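Local coordinates for protein major extracellular endoglucanase (Xanthomonas campestris pv. campestris, PDB 4TUF) that hydrolyses internal beta-1,4-glucosidic linkages in cellulose, lichenin and cereal beta-D-glucans, through a glycosyl hydrolase family 5 catalytic domain, at residues A[156-160]-A[211-215]; A[162-166]-A[218-224]; A[190-196]-A[230-236]; A[261-266]-A[300-304]. One frame throughout, in Å; residues are numbered along the deposited sequence.

Interaction 1. Residues A[156-160]-A[211-215]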
loop_
_atom_site.group_PDB
_atom_site.type_symbol
_atom_site.label_atom_id
_atom_site.label_comp_id
_atom_site.label_asym_id
_atom_site.label_seq_id
_atom_site.Cartn_x
_atom_site.Cartn_y
_atom_site.Cartn_z
ATOM N N ASN A 156 5.778 3.179 4.685
ATOM C CA ASN A 156 4.692 3.930 4.082
ATOM C C ASN A 156 4.944 5.419 3.944
ATOM O O ASN A 156 5.286 6.081 4.903
ATOM C CB ASN A 156 3.408 3.709 4.883
ATOM C CG ASN A 156 2.179 4.242 4.187
ATOM O OD1 ASN A 156 1.759 3.722 3.170
ATOM N ND2 ASN A 156 1.591 5.274 4.746
ATOM N N GLU A 157 4.714 5.937 2.746
ATOM C CA GLU A 157 4.639 7.370 2.495
ATOM C C GLU A 157 5.778 8.274 2.952
ATOM O O GLU A 157 5.555 9.226 3.692
ATOM C CB GLU A 157 3.289 7.909 2.932
ATOM C CG GLU A 157 2.161 7.261 2.164
ATOM C CD GLU A 157 0.851 7.969 2.341
ATOM O OE1 GLU A 157 0.684 8.652 3.359
ATOM O OE2 GLU A 157 -0.010 7.837 1.460
ATOM N N PRO A 158 6.982 8.030 2.469
ATOM C CA PRO A 158 8.091 8.915 2.804
ATOM C C PRO A 158 7.794 10.310 2.292
ATOM O O PRO A 158 7.245 10.467 1.219
ATOM C CB PRO A 158 9.253 8.313 2.030
ATOM C CG PRO A 158 8.920 6.878 1.927
ATOM C CD PRO A 158 7.436 6.816 1.779
ATOM N N HIS A 159 8.130 11.322 3.073
ATOM C CA HIS A 159 7.832 12.694 2.665
ATOM C C HIS A 159 8.651 13.674 3.491
ATOM O O HIS A 159 9.523 13.267 4.252
ATOM C CB HIS A 159 6.340 12.995 2.810
ATOM C CG HIS A 159 5.818 12.807 4.201
ATOM N ND1 HIS A 159 5.591 11.561 4.750
ATOM C CD2 HIS A 159 5.477 13.707 5.155
ATOM C CE1 HIS A 159 5.140 11.703 5.984
ATOM N NE2 HIS A 159 5.056 12.995 6.252
ATOM N N GLY A 160 8.375 14.964 3.332
ATOM C CA GLY A 160 9.043 15.986 4.118
ATOM C C GLY A 160 10.543 16.036 3.917
ATOM O O GLY A 160 11.031 16.447 2.863
ATOM N N PHE A 211 2.206 14.181 -3.786
ATOM C CA PHE A 211 1.610 13.517 -2.632
ATOM C C PHE A 211 2.647 12.655 -1.924
ATOM O O PHE A 211 3.630 12.241 -2.537
ATOM C CB PHE A 211 0.418 12.655 -3.054
ATOM C CG PHE A 211 -0.773 13.445 -3.530
ATOM C CD1 PHE A 211 -1.688 13.956 -2.626
ATOM C CD2 PHE A 211 -0.982 13.663 -4.882
ATOM C CE1 PHE A 211 -2.788 14.677 -3.061
ATOM C CE2 PHE A 211 -2.083 14.387 -5.320
ATOM C CZ PHE A 211 -2.986 14.891 -4.411
ATOM N N TRP A 212 2.423 12.390 -0.639
ATOM C CA TRP A 212 3.321 11.552 0.152
ATOM C C TRP A 212 3.583 10.215 -0.538
ATOM O O TRP A 212 2.647 9.535 -0.951
ATOM C CB TRP A 212 2.742 11.296 1.542
ATOM C CG TRP A 212 2.661 12.497 2.421
ATOM C CD1 TRP A 212 3.025 13.774 2.107
ATOM C CD2 TRP A 212 2.184 12.535 3.772
ATOM N NE1 TRP A 212 2.792 14.609 3.181
ATOM C CE2 TRP A 212 2.281 13.871 4.215
ATOM C CE3 TRP A 212 1.682 11.570 4.649
ATOM C CZ2 TRP A 212 1.900 14.262 5.498
ATOM C CZ3 TRP A 212 1.299 11.963 5.921
ATOM C CH2 TRP A 212 1.409 13.296 6.332
ATOM N N GLY A 213 4.856 9.850 -0.664
ATOM C CA GLY A 213 5.233 8.601 -1.301
ATOM C C GLY A 213 4.867 8.564 -2.771
ATOM O O GLY A 213 4.712 7.489 -3.351
ATOM N N GLY A 214 4.740 9.739 -3.383
ATOM C CA GLY A 214 4.237 9.822 -4.742
ATOM C C GLY A 214 5.240 10.174 -5.831
ATOM O O GLY A 214 4.905 10.093 -7.016
ATOM N N ASN A 215 6.456 10.563 -5.446
ATOM C CA ASN A 215 7.459 10.997 -6.419
ATOM C C ASN A 215 8.563 9.971 -6.627
ATOM O O ASN A 215 9.280 9.623 -5.691
ATOM C CB ASN A 215 8.084 12.326 -5.990
ATOM C CG ASN A 215 8.968 12.938 -7.070
ATOM O OD1 ASN A 215 8.902 12.560 -8.240
ATOM N ND2 ASN A 215 9.796 13.895 -6.677
#
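In the active-site cleft at the C-terminal ends of the TIM-barrel strands, H159, two residues after E157, the presumed proton donor, stacks on W212. The segment 156-160 follows barrel strand 149-153 and carries the N-E-P sequence common in family 5 cellulases; the segment 211-215 belongs to the long loop after strand 192-195. The H159 imidazole lies face to face over the six-membered ring of W212, with the planes only 10° apart and the centroids separated by 3.6 Å. Within this face-to-face stack H159 CD2 sits above W212 CE2, 3.3 Å away, while H159 CB rides over the five-membered ring as a CH-pi contact. The H159 torsion (chi1 58°) places CG between backbone N and carbonyl carbon, turning the imidazole back along its own segment. There ND1 donates to E157 O at 2.6 Å, close to the ring plane, which fixes the rotation of the imidazole under the indole.

E157 meets the same indole differently. Its carboxylate plane stands nearly perpendicular to the ring, and OE1 comes to the edge at W212 CE3, while OE2 is held by the hydroxyl of Y238 and lies close to E278, the presumed nucleophile. A type II turn from F211 to G214 presents the backbone of G213, which approaches E157 CA closely. One bond ties the two backbones together: G213 N donates to P158 O at 3.1 Å, with an N-H...O angle of 140°.

Interaction 2. Residues A[162-166]-A[218-224]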
loop_
_atom_site.group_PDB
_atom_site.type_symbol
_atom_site.label_atom_id
_atom_site.label_comp_id
_atom_site.label_asym_id
_atom_site.label_seq_id
_atom_site.Cartn_x
_atom_site.Cartn_y
_atom_site.Cartn_z
ATOM N N ALA A 162 12.571 13.560 3.774
ATOM C CA ALA A 162 13.059 12.432 2.987
ATOM C C ALA A 162 13.628 12.901 1.658
ATOM O O ALA A 162 13.027 13.725 0.971
ATOM C CB ALA A 162 11.942 11.418 2.760
ATOM N N THR A 163 14.803 12.398 1.307
ATOM C CA THR A 163 15.390 12.714 0.012
ATOM C C THR A 163 15.816 11.434 -0.704
ATOM O O THR A 163 15.581 10.328 -0.216
ATOM C CB THR A 163 16.598 13.656 0.144
ATOM O OG1 THR A 163 17.600 13.043 0.966
ATOM C CG2 THR A 163 16.179 14.991 0.765
ATOM N N TRP A 164 16.440 11.594 -1.863
ATOM C CA TRP A 164 16.802 10.466 -2.706
ATOM C C TRP A 164 18.022 10.843 -3.543
ATOM O O TRP A 164 17.946 11.720 -4.404
ATOM C CB TRP A 164 15.619 10.081 -3.594
ATOM C CG TRP A 164 15.796 8.848 -4.438
ATOM C CD1 TRP A 164 16.868 8.527 -5.215
ATOM C CD2 TRP A 164 14.841 7.800 -4.625
ATOM N NE1 TRP A 164 16.650 7.332 -5.859
ATOM C CE2 TRP A 164 15.412 6.866 -5.514
ATOM C CE3 TRP A 164 13.562 7.554 -4.121
ATOM C CZ2 TRP A 164 14.750 5.708 -5.903
ATOM C CZ3 TRP A 164 12.907 6.404 -4.510
ATOM C CH2 TRP A 164 13.502 5.494 -5.389
ATOM N N GLY A 165 19.149 10.196 -3.261
ATOM C CA GLY A 165 20.364 10.365 -4.036
ATOM C C GLY A 165 21.098 11.681 -3.871
ATOM O O GLY A 165 21.744 12.151 -4.810
ATOM N N THR A 166 21.020 12.274 -2.683
ATOM C CA THR A 166 21.679 13.556 -2.428
ATOM C C THR A 166 23.018 13.398 -1.714
ATOM O O THR A 166 23.740 14.375 -1.516
ATOM C CB THR A 166 20.796 14.484 -1.578
ATOM O OG1 THR A 166 20.616 13.908 -0.277
ATOM C CG2 THR A 166 19.444 14.682 -2.234
ATOM N N PRO A 218 13.591 10.910 -8.802
ATOM C CA PRO A 218 15.038 10.759 -8.582
ATOM C C PRO A 218 15.601 9.369 -8.913
ATOM O O PRO A 218 16.822 9.207 -8.955
ATOM C CB PRO A 218 15.193 11.053 -7.085
ATOM C CG PRO A 218 14.030 11.901 -6.741
ATOM C CD PRO A 218 12.907 11.343 -7.569
ATOM N N LEU A 219 14.733 8.393 -9.157
ATOM C CA LEU A 219 15.170 7.055 -9.560
ATOM C C LEU A 219 15.884 7.078 -10.915
ATOM O O LEU A 219 16.652 6.177 -11.248
ATOM C CB LEU A 219 13.970 6.104 -9.607
ATOM C CG LEU A 219 14.200 4.660 -10.044
ATOM C CD1 LEU A 219 15.228 3.987 -9.142
ATOM C CD2 LEU A 219 12.889 3.895 -10.027
ATOM N N ALA A 220 15.631 8.117 -11.698
ATOM C CA ALA A 220 16.266 8.240 -13.002
ATOM C C ALA A 220 17.750 8.584 -12.868
ATOM O O ALA A 220 18.551 8.258 -13.743
ATOM C CB ALA A 220 15.549 9.288 -13.839
ATOM N N CYS A 221 18.108 9.244 -11.770
ATOM C CA CYS A 221 19.489 9.653 -11.524
ATOM C C CYS A 221 20.208 8.654 -10.634
ATOM O O CYS A 221 21.424 8.492 -10.723
ATOM C CB CYS A 221 19.541 11.036 -10.872
ATOM S SG CYS A 221 18.766 12.348 -11.832
ATOM N N THR A 222 19.442 7.987 -9.775
ATOM C CA THR A 222 20.010 7.129 -8.745
ATOM C C THR A 222 19.263 5.808 -8.659
ATOM O O THR A 222 18.289 5.685 -7.919
ATOM C CB THR A 222 19.983 7.818 -7.361
ATOM O OG1 THR A 222 20.467 9.164 -7.478
ATOM C CG2 THR A 222 20.845 7.060 -6.374
ATOM N N PRO A 223 19.721 4.811 -9.418
ATOM C CA PRO A 223 19.145 3.464 -9.392
ATOM C C PRO A 223 19.182 2.846 -7.997
ATOM O O PRO A 223 20.079 3.141 -7.209
ATOM C CB PRO A 223 20.044 2.679 -10.349
ATOM C CG PRO A 223 20.667 3.701 -11.217
ATOM C CD PRO A 223 20.845 4.914 -10.359
ATOM N N LEU A 224 18.206 1.997 -7.702
ATOM C CA LEU A 224 18.162 1.282 -6.435
ATOM C C LEU A 224 19.021 0.025 -6.488
ATOM O O LEU A 224 18.951 -0.739 -7.450
ATOM C CB LEU A 224 16.719 0.915 -6.086
ATOM C CG LEU A 224 15.833 2.091 -5.690
ATOM C CD1 LEU A 224 14.373 1.665 -5.645
ATOM C CD2 LEU A 224 16.283 2.648 -4.342
#
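The W164 indole has P218 and the backbone N of L219 over one face, and T222 O at its edge. P218 CB lies over the face, 3.8 Å from the centroid of the five-membered ring, a CH-pi contact, and its nearest ring atom is W164 CG at 3.5 Å. The pyrrolidine crosses the indole at about a right angle. L219 runs alongside the indole and points the same way, bringing CD1 to within 3.7 Å of W164 CZ2. L224 reaches this benzo end as well, crossing at about a right angle, and its CD2 lies 3.8 Å from W164 CZ2.

The pyrrole nitrogen fixes the rotation of the ring. W164 NE1 donates to T222 O at 3.1 Å with an N-H...O angle of 168°; the acceptor is only 2° out of the ring plane, and the donor lies in the carbonyl plane, on a lone pair of the oxygen. With CG opposite the backbone N (chi1 -175°), the indole extends across to the other segment and can use that carbonyl. The carbonyl is presented by a tight bend in which P218 O accepts from both C221 N and T222 N. Beside it, G165 CA packs on T222 OG1 at 3.6 Å.

N174 of helix 173-187 touches W164, T222 and L224, and the disulfide C204-C221 ties the bend to an earlier part of its own loop. The arrangement joins the two long loops that follow strands 149-153 and 192-195, as expected for the loop-bearing C-terminal side of a TIM barrel.

Interaction 3. Residues A[190-196]-A[230-236]. With 2HP (dihydrogenphosphate ion), chain F.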
loop_
_atom_site.group_PDB
_atom_site.type_symbol
_atom_site.label_atom_id
_atom_site.label_comp_id
_atom_site.label_asym_id
_atom_site.label_seq_id
_atom_site.Cartn_x
_atom_site.Cartn_y
_atom_site.Cartn_z
ATOM N N LYS A 190 12.387 -15.114 -1.290
ATOM C CA LYS A 190 11.354 -15.259 -2.312
ATOM C C LYS A 190 10.268 -14.185 -2.194
ATOM O O LYS A 190 9.246 -14.243 -2.881
ATOM C CB LYS A 190 10.725 -16.651 -2.228
ATOM C CG LYS A 190 11.641 -17.759 -2.726
ATOM C CD LYS A 190 11.139 -19.138 -2.350
ATOM C CE LYS A 190 9.723 -19.357 -2.842
ATOM N NZ LYS A 190 9.264 -20.763 -2.621
ATOM N N TRP A 191 10.491 -13.205 -1.323
ATOM C CA TRP A 191 9.552 -12.104 -1.159
ATOM C C TRP A 191 9.865 -10.937 -2.086
ATOM O O TRP A 191 11.025 -10.673 -2.388
ATOM C CB TRP A 191 9.553 -11.605 0.283
ATOM C CG TRP A 191 8.674 -12.388 1.202
ATOM C CD1 TRP A 191 8.192 -13.649 1.006
ATOM C CD2 TRP A 191 8.159 -11.951 2.464
ATOM N NE1 TRP A 191 7.412 -14.028 2.075
ATOM C CE2 TRP A 191 7.376 -13.002 2.982
ATOM C CE3 TRP A 191 8.284 -10.773 3.208
ATOM C CZ2 TRP A 191 6.725 -12.911 4.213
ATOM C CZ3 TRP A 191 7.635 -10.683 4.427
ATOM C CH2 TRP A 191 6.866 -11.743 4.917
ATOM N N LEU A 192 8.824 -10.235 -2.520
ATOM C CA LEU A 192 8.999 -8.996 -3.263
ATOM C C LEU A 192 9.220 -7.822 -2.313
ATOM O O LEU A 192 8.710 -7.800 -1.190
ATOM C CB LEU A 192 7.785 -8.717 -4.147
ATOM C CG LEU A 192 7.375 -9.783 -5.159
ATOM C CD1 LEU A 192 6.153 -9.312 -5.922
ATOM C CD2 LEU A 192 8.515 -10.096 -6.108
ATOM N N ILE A 193 9.982 -6.842 -2.777
ATOM C CA ILE A 193 10.232 -5.633 -2.008
ATOM C C ILE A 193 9.523 -4.461 -2.668
ATOM O O ILE A 193 9.851 -4.085 -3.794
ATOM C CB ILE A 193 11.738 -5.343 -1.906
ATOM C CG1 ILE A 193 12.479 -6.574 -1.373
ATOM C CG2 ILE A 193 11.997 -4.137 -1.014
ATOM C CD1 ILE A 193 12.129 -6.915 0.055
ATOM N N ALA A 194 8.532 -3.896 -1.989
ATOM C CA ALA A 194 7.836 -2.738 -2.544
ATOM C C ALA A 194 8.461 -1.450 -2.026
ATOM O O ALA A 194 8.647 -1.280 -0.819
ATOM C CB ALA A 194 6.355 -2.782 -2.216
ATOM N N VAL A 195 8.793 -0.551 -2.946
ATOM C CA VAL A 195 9.399 0.722 -2.585
ATOM C C VAL A 195 8.545 1.879 -3.080
ATOM O O VAL A 195 8.101 1.896 -4.226
ATOM C CB VAL A 195 10.817 0.854 -3.157
ATOM C CG1 VAL A 195 11.430 2.193 -2.755
ATOM C CG2 VAL A 195 11.680 -0.295 -2.679
ATOM N N GLU A 196 8.302 2.840 -2.200
ATOM C CA GLU A 196 7.498 3.996 -2.550
ATOM C C GLU A 196 8.385 5.185 -2.854
ATOM O O GLU A 196 9.588 5.187 -2.560
ATOM C CB GLU A 196 6.526 4.342 -1.423
ATOM C CG GLU A 196 5.625 3.184 -1.002
ATOM C CD GLU A 196 4.723 3.553 0.162
ATOM O OE1 GLU A 196 4.297 4.729 0.220
ATOM O OE2 GLU A 196 4.461 2.676 1.020
ATOM N N ARG A 230 13.085 -8.671 -7.815
ATOM C CA ARG A 230 12.305 -8.546 -6.584
ATOM C C ARG A 230 11.707 -7.157 -6.415
ATOM O O ARG A 230 10.763 -6.979 -5.647
ATOM C CB ARG A 230 13.161 -8.864 -5.357
ATOM C CG ARG A 230 13.640 -10.292 -5.272
ATOM C CD ARG A 230 12.492 -11.262 -5.225
ATOM N NE ARG A 230 12.977 -12.622 -5.018
ATOM C CZ ARG A 230 13.354 -13.430 -5.999
ATOM N NH1 ARG A 230 13.792 -14.645 -5.724
ATOM N NH2 ARG A 230 13.296 -13.018 -7.255
ATOM N N LEU A 231 12.265 -6.173 -7.115
ATOM C CA LEU A 231 11.878 -4.781 -6.899
ATOM C C LEU A 231 10.530 -4.439 -7.512
ATOM O O LEU A 231 10.327 -4.553 -8.719
ATOM C CB LEU A 231 12.936 -3.838 -7.457
ATOM C CG LEU A 231 12.559 -2.358 -7.392
ATOM C CD1 LEU A 231 12.347 -1.895 -5.951
ATOM C CD2 LEU A 231 13.623 -1.527 -8.078
ATOM N N LEU A 232 9.614 -4.008 -6.657
ATOM C CA LEU A 232 8.283 -3.605 -7.078
ATOM C C LEU A 232 8.079 -2.154 -6.660
ATOM O O LEU A 232 8.155 -1.835 -5.474
ATOM C CB LEU A 232 7.229 -4.525 -6.455
ATOM C CG LEU A 232 5.735 -4.267 -6.665
ATOM C CD1 LEU A 232 5.322 -4.448 -8.124
ATOM C CD2 LEU A 232 4.925 -5.186 -5.758
ATOM N N LEU A 233 7.863 -1.267 -7.626
ATOM C CA LEU A 233 7.662 0.144 -7.309
ATOM C C LEU A 233 6.186 0.394 -7.018
ATOM O O LEU A 233 5.307 -0.043 -7.773
ATOM C CB LEU A 233 8.139 1.033 -8.453
ATOM C CG LEU A 233 9.616 1.005 -8.854
ATOM C CD1 LEU A 233 9.811 1.883 -10.073
ATOM C CD2 LEU A 233 10.512 1.474 -7.717
ATOM N N ALA A 234 5.909 1.092 -5.920
ATOM C CA ALA A 234 4.533 1.227 -5.453
ATOM C C ALA A 234 4.203 2.622 -4.926
ATOM O O ALA A 234 3.894 2.782 -3.751
ATOM C CB ALA A 234 4.253 0.183 -4.374
ATOM N N PRO A 235 4.241 3.636 -5.799
ATOM C CA PRO A 235 3.939 4.981 -5.314
ATOM C C PRO A 235 2.463 5.141 -4.965
ATOM O O PRO A 235 1.648 4.271 -5.279
ATOM C CB PRO A 235 4.313 5.867 -6.500
ATOM C CG PRO A 235 4.073 5.003 -7.681
ATOM C CD PRO A 235 4.459 3.613 -7.256
ATOM N N HIS A 236 2.133 6.248 -4.315
ATOM C CA HIS A 236 0.753 6.576 -4.016
ATOM C C HIS A 236 0.328 7.786 -4.837
ATOM O O HIS A 236 1.158 8.611 -5.221
ATOM C CB HIS A 236 0.572 6.866 -2.524
ATOM C CG HIS A 236 0.897 5.708 -1.634
ATOM N ND1 HIS A 236 0.626 5.714 -0.282
ATOM C CD2 HIS A 236 1.467 4.508 -1.899
ATOM C CE1 HIS A 236 1.020 4.569 0.248
ATOM N NE2 HIS A 236 1.534 3.819 -0.712
HETATM P P 2HP F . 14.176 -16.236 -9.164
HETATM O O1 2HP F . 14.751 -17.206 -10.169
HETATM O O2 2HP F . 13.815 -14.951 -9.871
HETATM O O3 2HP F . 12.936 -16.826 -8.533
HETATM O O4 2HP F . 15.202 -15.959 -8.090
#
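Strands 192-195 and 231-233 run parallel, their axes 4.7 Å apart at closest approach and inclined at 32°, with I193, A194 and V195 paired to L231, L232 and L233. Four nearly straight backbone bonds carry the ladder: I193 N to R230 O, L232 N to I193 O, V195 N to L232 O, and A234 N to V195 O, all with N-H...O angles of 157° or more. A CA-H...O contact, A194 CA to L232 O at 3.1 Å, fills in between them.

On the face of I193, V195 and L231, V195 CG2 meets L231 CD1 at 3.7 Å, and helix 173-187 packs against I193 and V195. On the face of A194 and L232, A194 CB meets A234 CB, and L232 CD2 is approached by L192 CD1, both more loosely.

Polar groups occupy the two ends. At one, R230 bends at chi2 so that its CD lies against W191 O at 3.2 Å. NE is bonded to P189 O, and the other two nitrogens grip a dihydrogenphosphate ion: NH1 binds O4 at 3.1 Å and NH2 binds O2 at 3.3 Å, with the phosphorus in the guanidinium plane. At the other end the E196 carboxylate lies over one face of the H236 ring, the planes 22° apart; OE1 is 3.1 Å from H236 NE2, at an angle too poor for a hydrogen bond. Both groups have E157 as their stronger partner, while R58 forms a salt bridge with E196 OE2. This is the parallel strand pairing of a TIM barrel, with E196 and H236 beside the presumed catalytic acid E157 at the C-terminal strand ends.

Interaction 4. Residues A[261-266]-A[300-304]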
loop_
_atom_site.group_PDB
_atom_site.type_symbol
_atom_site.label_atom_id
_atom_site.label_comp_id
_atom_site.label_asym_id
_atom_site.label_seq_id
_atom_site.Cartn_x
_atom_site.Cartn_y
_atom_site.Cartn_z
ATOM N N TRP A 261 1.043 12.558 -13.866
ATOM C CA TRP A 261 1.208 11.177 -13.434
ATOM C C TRP A 261 2.426 10.559 -14.100
ATOM O O TRP A 261 3.174 9.813 -13.472
ATOM C CB TRP A 261 -0.041 10.356 -13.752
ATOM C CG TRP A 261 -1.260 10.807 -13.009
ATOM C CD1 TRP A 261 -1.310 11.323 -11.748
ATOM C CD2 TRP A 261 -2.607 10.794 -13.490
ATOM N NE1 TRP A 261 -2.608 11.623 -11.409
ATOM C CE2 TRP A 261 -3.423 11.308 -12.464
ATOM C CE3 TRP A 261 -3.205 10.393 -14.687
ATOM C CZ2 TRP A 261 -4.802 11.436 -12.600
ATOM C CZ3 TRP A 261 -4.574 10.520 -14.818
ATOM C CH2 TRP A 261 -5.357 11.038 -13.781
ATOM N N GLU A 262 2.622 10.874 -15.376
ATOM C CA GLU A 262 3.781 10.380 -16.109
ATOM C C GLU A 262 5.069 10.834 -15.436
ATOM O O GLU A 262 5.956 10.026 -15.174
ATOM C CB GLU A 262 3.744 10.854 -17.564
ATOM C CG GLU A 262 4.897 10.355 -18.423
ATOM C CD GLU A 262 4.733 8.906 -18.851
ATOM O OE1 GLU A 262 3.727 8.268 -18.462
ATOM O OE2 GLU A 262 5.613 8.405 -19.585
ATOM N N ARG A 263 5.150 12.127 -15.140
ATOM C CA ARG A 263 6.311 12.700 -14.468
ATOM C C ARG A 263 6.628 12.053 -13.122
ATOM O O ARG A 263 7.774 11.692 -12.853
ATOM C CB ARG A 263 6.112 14.200 -14.259
ATOM C CG ARG A 263 7.265 14.853 -13.529
ATOM C CD ARG A 263 7.388 16.316 -13.891
ATOM N NE ARG A 263 6.316 17.122 -13.320
ATOM C CZ ARG A 263 5.680 18.084 -13.979
ATOM N NH1 ARG A 263 6.002 18.349 -15.238
ATOM N NH2 ARG A 263 4.719 18.775 -13.380
ATOM N N HIS A 264 5.632 12.008 -12.241
ATOM C CA HIS A 264 5.780 11.446 -10.899
ATOM C C HIS A 264 6.041 9.943 -10.788
ATOM O O HIS A 264 6.896 9.530 -10.023
ATOM C CB HIS A 264 4.580 11.826 -10.037
ATOM C CG HIS A 264 4.485 13.288 -9.746
ATOM N ND1 HIS A 264 3.329 13.881 -9.296
ATOM C CD2 HIS A 264 5.400 14.277 -9.842
ATOM C CE1 HIS A 264 3.535 15.172 -9.126
ATOM N NE2 HIS A 264 4.785 15.437 -9.451
ATOM N N PHE A 265 5.323 9.126 -11.547
ATOM C CA PHE A 265 5.589 7.695 -11.528
ATOM C C PHE A 265 5.568 6.975 -12.856
ATOM O O PHE A 265 6.198 5.981 -13.024
ATOM C CB PHE A 265 4.668 6.978 -10.543
ATOM C CG PHE A 265 3.223 7.169 -10.812
ATOM C CD1 PHE A 265 2.574 8.221 -10.289
ATOM C CD2 PHE A 265 2.537 6.294 -11.586
ATOM C CE1 PHE A 265 1.256 8.407 -10.532
ATOM C CE2 PHE A 265 1.218 6.470 -11.845
ATOM C CZ PHE A 265 0.576 7.532 -11.316
ATOM N N GLY A 266 4.773 7.476 -13.771
ATOM C CA GLY A 266 4.383 6.763 -14.963
ATOM C C GLY A 266 5.488 6.438 -15.910
ATOM O O GLY A 266 5.521 5.418 -16.536
ATOM N N TYR A 300 -5.671 6.254 -17.683
ATOM C CA TYR A 300 -4.230 6.424 -17.860
ATOM C C TYR A 300 -3.457 5.166 -17.470
ATOM O O TYR A 300 -2.513 4.775 -18.154
ATOM C CB TYR A 300 -3.727 7.619 -17.048
ATOM C CG TYR A 300 -2.224 7.717 -16.980
ATOM C CD1 TYR A 300 -1.494 8.244 -18.039
ATOM C CD2 TYR A 300 -1.528 7.280 -15.857
ATOM C CE1 TYR A 300 -0.117 8.330 -17.985
ATOM C CE2 TYR A 300 -0.148 7.363 -15.794
ATOM C CZ TYR A 300 0.550 7.891 -16.860
ATOM O OH TYR A 300 1.918 7.975 -16.805
ATOM N N LEU A 301 -3.857 4.540 -16.366
ATOM C CA LEU A 301 -3.229 3.300 -15.923
ATOM C C LEU A 301 -3.348 2.207 -16.987
ATOM O O LEU A 301 -2.359 1.548 -17.318
ATOM C CB LEU A 301 -3.850 2.824 -14.610
ATOM C CG LEU A 301 -3.493 3.604 -13.343
ATOM C CD1 LEU A 301 -4.281 3.079 -12.146
ATOM C CD2 LEU A 301 -2.002 3.531 -13.080
ATOM N N ARG A 302 -4.555 2.026 -17.523
ATOM C CA ARG A 302 -4.794 1.045 -18.579
ATOM C C ARG A 302 -3.866 1.279 -19.772
ATOM O O ARG A 302 -3.367 0.331 -20.380
ATOM C CB ARG A 302 -6.253 1.092 -19.044
ATOM C CG ARG A 302 -7.291 0.709 -17.989
ATOM C CD ARG A 302 -7.506 -0.793 -17.921
ATOM N NE ARG A 302 -7.924 -1.338 -19.209
ATOM C CZ ARG A 302 -8.020 -2.638 -19.476
ATOM N NH1 ARG A 302 -7.729 -3.537 -18.541
ATOM N NH2 ARG A 302 -8.404 -3.038 -20.682
ATOM N N SER A 303 -3.627 2.549 -20.091
ATOM C CA SER A 303 -2.816 2.913 -21.249
ATOM C C SER A 303 -1.327 2.652 -21.013
ATOM O O SER A 303 -0.562 2.453 -21.958
ATOM C CB SER A 303 -3.038 4.382 -21.610
ATOM O OG SER A 303 -2.399 5.243 -20.684
ATOM N N LYS A 304 -0.915 2.659 -19.748
ATOM C CA LYS A 304 0.474 2.380 -19.407
ATOM C C LYS A 304 0.698 0.882 -19.202
ATOM O O LYS A 304 1.765 0.463 -18.758
ATOM C CB LYS A 304 0.887 3.153 -18.150
ATOM C CG LYS A 304 0.923 4.665 -18.330
ATOM C CD LYS A 304 1.888 5.088 -19.434
ATOM C CE LYS A 304 3.340 4.808 -19.057
ATOM N NZ LYS A 304 4.286 5.218 -20.141
#
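Y300 projects from helix 288-303 into a hole on helix 257-266 lined by W261, E262, F265 and G266, a knob-into-hole contact between two outer helices of the TIM barrel. Tracing the side chain outward, CB lies 3.7 Å from W261 CE3, at the six-membered ring of the indole. CG approaches the same CE3, and the two rings meet obliquely, with planes at 47°. Further along, CE2 touches W261 CB at 3.6 Å and has F265 CE2 at a longer 4.3 Å. Then OH ends beside G266 CA, 3.3 Å away, and Y300 OH donates to E262 OE1 (2.5 Å). A chi1 of 170° swings the ring away from its own backbone N and toward helix 257-266.

The acceptor is presented at the rim of the phenol ring. E262 bends at chi2, and its carboxylate stands about perpendicular to the ring, with OE1 in the ring plane.

K304, the residue that ends the helical conformation of its segment, folds over Y300: its CG lies over one face of the phenol ring. Bends at chi2 and chi3 then bring its amine back toward E262. On the side of the barrel, W261 also packs on V237, and F265 on P235 and L276. In helix 257-266, W261 O accepts from both F265 N and G266 N, the G266 N bond being that of the wider, pi-type turn; the two donors come from opposite faces of the carbonyl plane. The lysine completes the contact with a weak, long salt bridge, K304 NZ to E262 OE2 at 3.5 Å.

Interactions 1 and 3 share the catalytic centre, though their centres are 14 Å apart: E157 OE2 is 2.8 Å from H236 ND1 and E157 N is 2.8 Å from E196 OE1, both probable hydrogen bonds, consistent with the strand ends of 190-196 and 230-236 helping to position the presumed proton donor. Interaction 2 continues along the same two loops as interaction 1, centre to centre 14 Å, and rests on interaction 3 through L219 CD2 and L233 CD1, 3.7 Å apart. Interaction 4 lies on the outer helical layer; P235 CG meets F265 CB at 3.5 Å, and the F265 side chain remains about 11 Å from that of E278, the presumed nucleophile.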